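Local coordinates for protein putative SnoaL-like polyketide cyclase (Shewanella putrefaciens, PDB 3GZB) that is of unproven function but, as a member of the SnoaL-like branch of the NTF2 superfamily, may act as a polyketide cyclase, at residues H74-E85 with I97-Q108. Residues are numbered along the deposited sequence; the frame is centred on the assembly and turned at random. Where two conformers were deposited one is given.
Sequences HQGVLEYDFNIE and IGNYHFKGPGEQ. With EDO (1,2-ethanediol), chain M.
The Y100 and F82 rings stack offset, planes 8° apart, with F82 CD1 over the centre of the Y100 face, 3.6 Å from Y100 CE1. F82's opposite face takes I84 CG2, and the backbone of N99 lies at its edge. A second offset stack follows along the strands: F102 CE2 comes 3.4 Å from Y80 CG on one face of the Y80 ring, while Y100 CD1 meets that ring's edge at Y80 CE2. F102 in turn has H74 CE1 and V77 CG1 at its own edge. With CG between the backbone N and the carbonyl carbon (chi1 62°), Y80 stands alongside F102, its CB also over the F102 face. Y100 OH and T124 OG1 share a hydrogen bond; an alanine at Y100 would probably leave F82 without its stacking partner and T124 OG1 without this bond.

Helix 21-34 packs on this side of the curled sheet, M30 touching F82 and Y100, L33 and T34 touching Y80, consistent with the cone-shaped α+β NTF2 fold, in which helices pack against a curved sheet. Strand 81-84 runs antiparallel to 97-103. D81 and H101 form one hydrogen-bonded pair, N83 and N99 the next, and E85 N continues to I97 O at 2.8 Å. At the non-hydrogen-bonded pair I84/G98, a side chain on G98 would clash with N83 O.

On the other face, water 4 joins D81 OD2, N83 ND2 and H101 ND1, whereas H101 NE2 is hydrogen-bonded to D117 OD1; a 1,2-ethanediol carbon lies over the imidazole face. On the N-terminal side of Y80, toward H74, the chains part; water 3 links L78 O to K103 N, and water 2, on L78 N, bonds only weakly to K103 O. L78 CD1 still reaches P105 CD, and in the conformer given Q108 NE2 hydrogen-bonds to Q75 O in its carbonyl plane, on a lone pair (3.0 Å).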
ATOM      1  N   HIS A  74       6.648   6.208 -20.921  1.00  9.40           N
ATOM      2  CA  HIS A  74       6.997   7.583 -20.561  1.00  8.62           C
ATOM      3  C   HIS A  74       7.543   8.452 -21.670  1.00  8.85           C
ATOM      4  O   HIS A  74       8.087   9.528 -21.392  1.00 10.02           O
ATOM      5  CB  HIS A  74       7.906   7.556 -19.340  1.00 10.34           C
ATOM      6  CG  HIS A  74       7.158   7.255 -18.088  1.00 12.53           C
ATOM      7  ND1 HIS A  74       7.022   8.156 -17.049  1.00  9.43           N
ATOM      8  CD2 HIS A  74       6.490   6.140 -17.702  1.00 21.33           C
ATOM      9  CE1 HIS A  74       6.276   7.626 -16.100  1.00 11.20           C
ATOM     10  NE2 HIS A  74       5.948   6.396 -16.457  1.00 20.60           N
ATOM     11  N   GLN A  75       7.423   8.005 -22.916  1.00  8.75           N
ATOM     12  CA  GLN A  75       7.803   8.857 -24.038  1.00  8.94           C
ATOM     13  C   GLN A  75       7.155  10.204 -23.897  1.00 10.04           C
ATOM     14  O   GLN A  75       5.933  10.291 -23.834  1.00 10.45           O
ATOM     15  CB  GLN A  75       7.439   8.205 -25.377  1.00  7.38           C
ATOM     16  CG  GLN A  75       7.774   9.123 -26.544  1.00  8.43           C
ATOM     17  CD  GLN A  75       7.518   8.644 -27.950  1.00  9.75           C
ATOM     18  OE1 GLN A  75       7.694   9.445 -28.883  1.00  9.34           O
ATOM     19  NE2 GLN A  75       7.053   7.423 -28.131  1.00  8.83           N
ATOM     20  N   GLY A  76       7.996  11.225 -23.828  1.00 11.33           N
ATOM     21  CA  GLY A  76       7.510  12.619 -23.751  1.00 13.27           C
ATOM     22  C   GLY A  76       7.132  13.113 -22.354  1.00 13.91           C
ATOM     23  O   GLY A  76       6.778  14.280 -22.199  1.00 16.58           O
ATOM     24  N   VAL A  77       7.174  12.234 -21.372  1.00  9.44           N
ATOM     25  CA  VAL A  77       6.783  12.589 -20.014  1.00  8.71           C
ATOM     26  C   VAL A  77       7.966  13.250 -19.337  1.00 10.80           C
ATOM     27  O   VAL A  77       9.081  12.716 -19.328  1.00 11.80           O
ATOM     28  CB  VAL A  77       6.290  11.344 -19.248  1.00  8.98           C
ATOM     29  CG1 VAL A  77       5.866  11.727 -17.793  1.00 10.69           C
ATOM     30  CG2 VAL A  77       5.092  10.714 -20.030  1.00 10.32           C
ATOM     31  N   LEU A  78       7.719  14.397 -18.703  1.00 11.31           N
ATOM     32  CA  LEU A  78       8.738  15.110 -17.953  1.00 10.52           C
ATOM     33  C   LEU A  78       8.954  14.458 -16.591  1.00 10.74           C
ATOM     34  O   LEU A  78       8.114  13.638 -16.163  1.00 11.10           O
ATOM     35  CB  LEU A  78       8.330  16.587 -17.799  1.00 12.73           C
ATOM     36  CG  LEU A  78       8.173  17.377 -19.107  1.00 15.29           C
ATOM     37  CD1 LEU A  78       7.657  18.824 -18.769  1.00 15.06           C
ATOM     38  CD2 LEU A  78       9.469  17.377 -19.896  1.00 16.93           C
ATOM     39  N   GLU A  79      10.004  14.830 -15.875  1.00 10.82           N
ATOM     40  CA  GLU A  79      10.172  14.294 -14.519  1.00 10.74           C
ATOM     41  C   GLU A  79       8.869  14.484 -13.746  1.00  9.19           C
ATOM     42  O   GLU A  79       8.226  15.542 -13.843  1.00 10.45           O
ATOM     43  CB  GLU A  79      11.307  14.992 -13.761  1.00 12.05           C
ATOM     44  CG  GLU A  79      11.426  14.593 -12.315  1.00 14.04           C
ATOM     45  CD  GLU A  79      12.664  15.104 -11.593  1.00 19.15           C
ATOM     46  OE1 GLU A  79      13.478  15.813 -12.232  1.00 17.37           O
ATOM     47  OE2 GLU A  79      12.794  14.789 -10.374  1.00 14.81           O
ATOM     48  N   TYR A  80       8.489  13.464 -12.981  1.00  9.20           N
ATOM     49  CA  TYR A  80       7.313  13.506 -12.133  1.00  9.18           C
ATOM     50  C   TYR A  80       7.730  13.300 -10.685  1.00  9.84           C
ATOM     51  O   TYR A  80       8.867  12.966 -10.414  1.00 10.76           O
ATOM     52  CB  TYR A  80       6.248  12.520 -12.583  1.00  9.54           C
ATOM     53  CG  TYR A  80       6.614  11.059 -12.566  1.00  8.79           C
ATOM     54  CD1 TYR A  80       7.455  10.505 -13.531  1.00  8.77           C
ATOM     55  CD2 TYR A  80       6.048  10.211 -11.623  1.00  9.05           C
ATOM     56  CE1 TYR A  80       7.766   9.145 -13.540  1.00  9.12           C
ATOM     57  CE2 TYR A  80       6.337   8.839 -11.628  1.00  9.40           C
ATOM     58  CZ  TYR A  80       7.172   8.316 -12.625  1.00 10.94           C
ATOM     59  OH  TYR A  80       7.459   6.968 -12.683  1.00 10.42           O
ATOM     60  N   ASP A  81       6.819  13.582  -9.764  1.00 10.95           N
ATOM     61  CA  ASP A  81       7.149  13.492  -8.339  1.00 11.27           C
ATOM     62  C   ASP A  81       6.308  12.461  -7.643  1.00 11.06           C
ATOM     63  O   ASP A  81       5.142  12.241  -8.018  1.00 12.36           O
ATOM     64  CB  ASP A  81       6.980  14.834  -7.637  1.00 10.13           C
ATOM     65  CG  ASP A  81       7.921  15.897  -8.163  1.00 14.21           C
ATOM     66  OD1 ASP A  81       9.042  15.582  -8.613  1.00 13.94           O
ATOM     67  OD2 ASP A  81       7.507  17.076  -8.120  1.00 16.79           O
ATOM     68  N   PHE A  82       6.892  11.811  -6.650  1.00  9.80           N
ATOM     69  CA  PHE A  82       6.142  10.994  -5.738  1.00  9.29           C
ATOM     70  C   PHE A  82       6.142  11.743  -4.407  1.00 11.22           C
ATOM     71  O   PHE A  82       7.195  11.846  -3.772  1.00 10.58           O
ATOM     72  CB  PHE A  82       6.725   9.598  -5.615  1.00 10.78           C
ATOM     73  CG  PHE A  82       5.914   8.616  -4.818  1.00 11.24           C
ATOM     74  CD1 PHE A  82       4.535   8.611  -4.780  1.00 11.11           C
ATOM     75  CD2 PHE A  82       6.561   7.588  -4.216  1.00 15.89           C
ATOM     76  CE1 PHE A  82       3.844   7.643  -4.122  1.00 12.31           C
ATOM     77  CE2 PHE A  82       5.852   6.587  -3.553  1.00 17.77           C
ATOM     78  CZ  PHE A  82       4.495   6.640  -3.498  1.00 13.61           C
ATOM     79  N   ASN A  83       5.001  12.317  -4.064  1.00 10.10           N
ATOM     80  CA  ASN A  83       4.855  13.131  -2.863  1.00 11.65           C
ATOM     81  C   ASN A  83       4.298  12.215  -1.814  1.00 10.90           C
ATOM     82  O   ASN A  83       3.105  11.863  -1.813  1.00 12.24           O
ATOM     83  CB  ASN A  83       3.968  14.319  -3.158  1.00 10.19           C
ATOM     84  CG  ASN A  83       4.594  15.277  -4.132  1.00 13.34           C
ATOM     85  OD1 ASN A  83       5.777  15.572  -4.031  1.00 17.36           O
ATOM     86  ND2 ASN A  83       3.824  15.761  -5.099  1.00 14.75           N
ATOM     87  N   ILE A  84       5.166  11.812  -0.904  1.00 10.80           N
ATOM     88  CA  ILE A  84       4.744  10.811   0.071  1.00 10.25           C
ATOM     89  C   ILE A  84       4.128  11.377   1.327  1.00 11.81           C
ATOM     90  O   ILE A  84       4.521  12.467   1.830  1.00 12.74           O
ATOM     91  CB  ILE A  84       5.810   9.853   0.445  1.00 16.25           C
ATOM     92  CG1 ILE A  84       6.984  10.520   1.067  1.00 16.45           C
ATOM     93  CG2 ILE A  84       6.197   8.954  -0.818  1.00 20.17           C
ATOM     94  CD1 ILE A  84       7.907   9.452   1.848  1.00 21.99           C
ATOM     95  N   GLU A  85       3.076  10.720   1.761  1.00 11.12           N
ATOM     96  CA  GLU A  85       2.447  10.995   3.043  1.00 12.47           C
ATOM     97  C   GLU A  85       3.021  10.154   4.173  1.00 13.18           C
ATOM     98  O   GLU A  85       3.109  10.613   5.343  1.00 12.95           O
ATOM     99  CB  GLU A  85       0.942  10.765   2.939  1.00 15.17           C
ATOM    100  CG  GLU A  85       0.286  11.733   1.960  1.00 21.91           C
ATOM    101  CD  GLU A  85       0.397  13.201   2.358  1.00 36.25           C
ATOM    102  OE1 GLU A  85       0.423  13.498   3.582  1.00 36.41           O
ATOM    103  OE2 GLU A  85       0.440  14.054   1.432  1.00 32.24           O
ATOM    104  N   ILE A  97       3.036   5.424   0.807  1.00  9.51           N
ATOM    105  CA  ILE A  97       1.696   5.917   0.566  1.00  7.96           C
ATOM    106  C   ILE A  97       1.832   7.366   0.154  1.00 10.09           C
ATOM    107  O   ILE A  97       2.467   8.152   0.880  1.00  9.79           O
ATOM    108  CB  ILE A  97       0.848   5.849   1.837  1.00 10.08           C
ATOM    109  CG1 ILE A  97       0.757   4.448   2.392  1.00  9.81           C
ATOM    110  CG2 ILE A  97      -0.552   6.443   1.559  1.00 11.14           C
ATOM    111  CD1 ILE A  97       0.135   4.326   3.829  1.00 13.31           C
ATOM    112  N   GLY A  98       1.245   7.769  -0.984  1.00 10.19           N
ATOM    113  CA  GLY A  98       1.407   9.120  -1.442  1.00 10.63           C
ATOM    114  C   GLY A  98       0.645   9.417  -2.709  1.00 10.06           C
ATOM    115  O   GLY A  98      -0.364   8.784  -2.975  1.00 12.04           O
ATOM    116  N   ASN A  99       1.059  10.462  -3.434  1.00 11.61           N
ATOM    117  CA  ASN A  99       0.443  10.900  -4.668  1.00 12.35           C
ATOM    118  C   ASN A  99       1.548  11.074  -5.701  1.00 11.60           C
ATOM    119  O   ASN A  99       2.603  11.685  -5.401  1.00 13.28           O
ATOM    120  CB  ASN A  99      -0.313  12.243  -4.536  1.00 14.43           C
ATOM    121  CG  ASN A  99      -1.542  12.145  -3.699  1.00 26.13           C
ATOM    122  OD1 ASN A  99      -2.597  11.789  -4.188  1.00 27.47           O
ATOM    123  ND2 ASN A  99      -1.424  12.490  -2.416  1.00 27.00           N
ATOM    124  N   TYR A 100       1.322  10.572  -6.912  1.00 10.02           N
ATOM    125  CA  TYR A 100       2.201  10.836  -8.007  1.00  9.51           C
ATOM    126  C   TYR A 100       1.716  12.068  -8.770  1.00 10.78           C
ATOM    127  O   TYR A 100       0.566  12.100  -9.244  1.00 11.18           O
ATOM    128  CB  TYR A 100       2.302   9.668  -8.977  1.00  9.54           C
ATOM    129  CG  TYR A 100       3.047   8.445  -8.461  1.00  8.42           C
ATOM    130  CD1 TYR A 100       4.441   8.404  -8.459  1.00  8.80           C
ATOM    131  CD2 TYR A 100       2.383   7.364  -7.929  1.00 11.39           C
ATOM    132  CE1 TYR A 100       5.117   7.292  -8.035  1.00 10.03           C
ATOM    133  CE2 TYR A 100       3.097   6.240  -7.445  1.00  9.59           C
ATOM    134  CZ  TYR A 100       4.460   6.219  -7.523  1.00 10.70           C
ATOM    135  OH  TYR A 100       5.141   5.086  -7.113  1.00 10.15           O
ATOM    136  N   HIS A 101       2.565  13.070  -8.846  1.00  9.26           N
ATOM    137  CA  HIS A 101       2.261  14.349  -9.501  1.00  9.22           C
ATOM    138  C   HIS A 101       2.973  14.438 -10.827  1.00  9.22           C
ATOM    139  O   HIS A 101       4.213  14.459 -10.870  1.00 10.42           O
ATOM    140  CB  HIS A 101       2.682  15.500  -8.563  1.00 10.68           C
ATOM    141  CG  HIS A 101       2.372  16.846  -9.111  1.00 11.24           C
ATOM    142  ND1 HIS A 101       3.049  17.973  -8.709  1.00 13.45           N
ATOM    143  CD2 HIS A 101       1.408  17.261  -9.969  1.00 11.21           C
ATOM    144  CE1 HIS A 101       2.539  19.032  -9.327  1.00 15.07           C
ATOM    145  NE2 HIS A 101       1.539  18.635 -10.097  1.00 15.46           N
ATOM    146  N   PHE A 102       2.163  14.525 -11.891  1.00  9.50           N
ATOM    147  CA  PHE A 102       2.638  14.703 -13.247  1.00  9.65           C
ATOM    148  C   PHE A 102       2.178  16.077 -13.758  1.00 11.51           C
ATOM    149  O   PHE A 102       0.989  16.426 -13.665  1.00 11.40           O
ATOM    150  CB  PHE A 102       2.074  13.661 -14.208  1.00  9.70           C
ATOM    151  CG  PHE A 102       2.542  12.252 -13.971  1.00 10.00           C
ATOM    152  CD1 PHE A 102       1.920  11.450 -13.037  1.00 11.09           C
ATOM    153  CD2 PHE A 102       3.559  11.712 -14.748  1.00  9.26           C
ATOM    154  CE1 PHE A 102       2.298  10.127 -12.882  1.00 11.11           C
ATOM    155  CE2 PHE A 102       3.963  10.382 -14.558  1.00 10.40           C
ATOM    156  CZ  PHE A 102       3.323   9.611 -13.647  1.00 10.11           C
ATOM    157  N   LYS A 103       3.113  16.819 -14.327  1.00 11.05           N
ATOM    158  CA  LYS A 103       2.835  18.079 -15.034  1.00 11.49           C
ATOM    159  C   LYS A 103       3.628  18.135 -16.326  1.00 11.64           C
ATOM    160  O   LYS A 103       4.850  17.878 -16.330  1.00 14.62           O
ATOM    161  CB  LYS A 103       3.127  19.274 -14.167  1.00 12.85           C
ATOM    162  CG  LYS A 103       2.809  20.634 -14.848  1.00 19.48           C
ATOM    163  CD  LYS A 103       2.856  21.748 -13.807  1.00 25.01           C
ATOM    164  CE  LYS A 103       2.244  23.057 -14.323  1.00 39.43           C
ATOM    165  NZ  LYS A 103       3.280  24.100 -14.579  1.00 47.26           N
ATOM    166  N   GLY A 104       2.940  18.362 -17.427  1.00 12.52           N
ATOM    167  CA  GLY A 104       3.618  18.466 -18.723  1.00 12.29           C
ATOM    168  C   GLY A 104       2.765  18.076 -19.883  1.00 11.69           C
ATOM    169  O   GLY A 104       1.554  17.983 -19.766  1.00 11.98           O
ATOM    170  N   PRO A 105       3.390  17.850 -21.044  1.00 14.52           N
ATOM    171  CA  PRO A 105       2.675  17.450 -22.222  1.00 15.08           C
ATOM    172  C   PRO A 105       1.750  16.275 -21.944  1.00 12.14           C
ATOM    173  O   PRO A 105       2.120  15.345 -21.252  1.00 16.05           O
ATOM    174  CB  PRO A 105       3.808  17.030 -23.179  1.00 18.41           C
ATOM    175  CG  PRO A 105       4.918  17.971 -22.822  1.00 21.87           C
ATOM    176  CD  PRO A 105       4.831  18.063 -21.317  1.00 16.50           C
ATOM    177  N   GLY A 106       0.536  16.374 -22.473  1.00 15.88           N
ATOM    178  CA  GLY A 106      -0.505  15.413 -22.122  1.00 17.19           C
ATOM    179  C   GLY A 106      -0.700  14.250 -23.078  1.00 17.00           C
ATOM    180  O   GLY A 106      -1.670  13.490 -22.937  1.00 15.94           O
ATOM    181  N   GLU A 107       0.186  14.084 -24.065  1.00 15.95           N
ATOM    182  CA  GLU A 107       0.016  12.990 -25.031  1.00 15.64           C
ATOM    183  C   GLU A 107      -0.244  11.632 -24.389  1.00 14.76           C
ATOM    184  O   GLU A 107      -1.161  10.905 -24.820  1.00 18.00           O
ATOM    185  CB  GLU A 107       1.232  12.888 -25.965  1.00 15.54           C
ATOM    186  CG  GLU A 107       1.150  13.829 -27.151  1.00 15.72           C
ATOM    187  CD  GLU A 107       1.381  15.288 -26.831  1.00 16.58           C
ATOM    188  OE1 GLU A 107       1.911  15.590 -25.737  1.00 15.40           O
ATOM    189  OE2 GLU A 107       1.034  16.121 -27.708  1.00 15.29           O
ATOM    190  N   GLN A 108       0.558  11.232 -23.416  1.00 13.69           N
ATOM    191  CA  GLN A 108       0.414   9.909 -22.771  0.50 13.46           C
ATOM    192  C   GLN A 108      -0.840   9.792 -21.922  1.00 13.81           C
ATOM    193  O   GLN A 108      -1.217   8.693 -21.492  1.00 16.08           O
ATOM    194  CB  GLN A 108       1.612   9.553 -21.870  0.50 14.72           C
ATOM    195  CG  GLN A 108       2.913   9.357 -22.581  0.50 14.73           C
ATOM    196  CD  GLN A 108       2.925   8.172 -23.537  0.50 20.79           C
ATOM    197  OE1 GLN A 108       2.096   7.267 -23.458  0.50 16.44           O
ATOM    198  NE2 GLN A 108       3.893   8.176 -24.441  0.50 14.53           N
TER
HETATM  199  C1  EDO M 158       5.729  17.339 -11.550  1.00 23.20           C
HETATM  200  O1  EDO M 158       5.806  16.794 -12.898  1.00 27.93           O
HETATM  201  C2  EDO M 158       6.838  18.326 -11.310  1.00 29.84           C
HETATM  202  O2  EDO M 158       6.388  19.437 -12.103  1.00 30.46           O
HETATM  203  O   HOH W   1       4.375  15.092 -20.240  1.00 33.17           O
HETATM  204  O   HOH W   2       5.076  15.282 -18.140  1.00 19.33           O
HETATM  205  O   HOH W   3       5.469  14.906 -15.323  1.00 19.78           O
HETATM  206  O   HOH W   4       5.137  17.835  -6.965  1.00 15.86           O
HETATM  207  O   HOH W   5       0.958  13.622  -1.104  1.00 24.73           O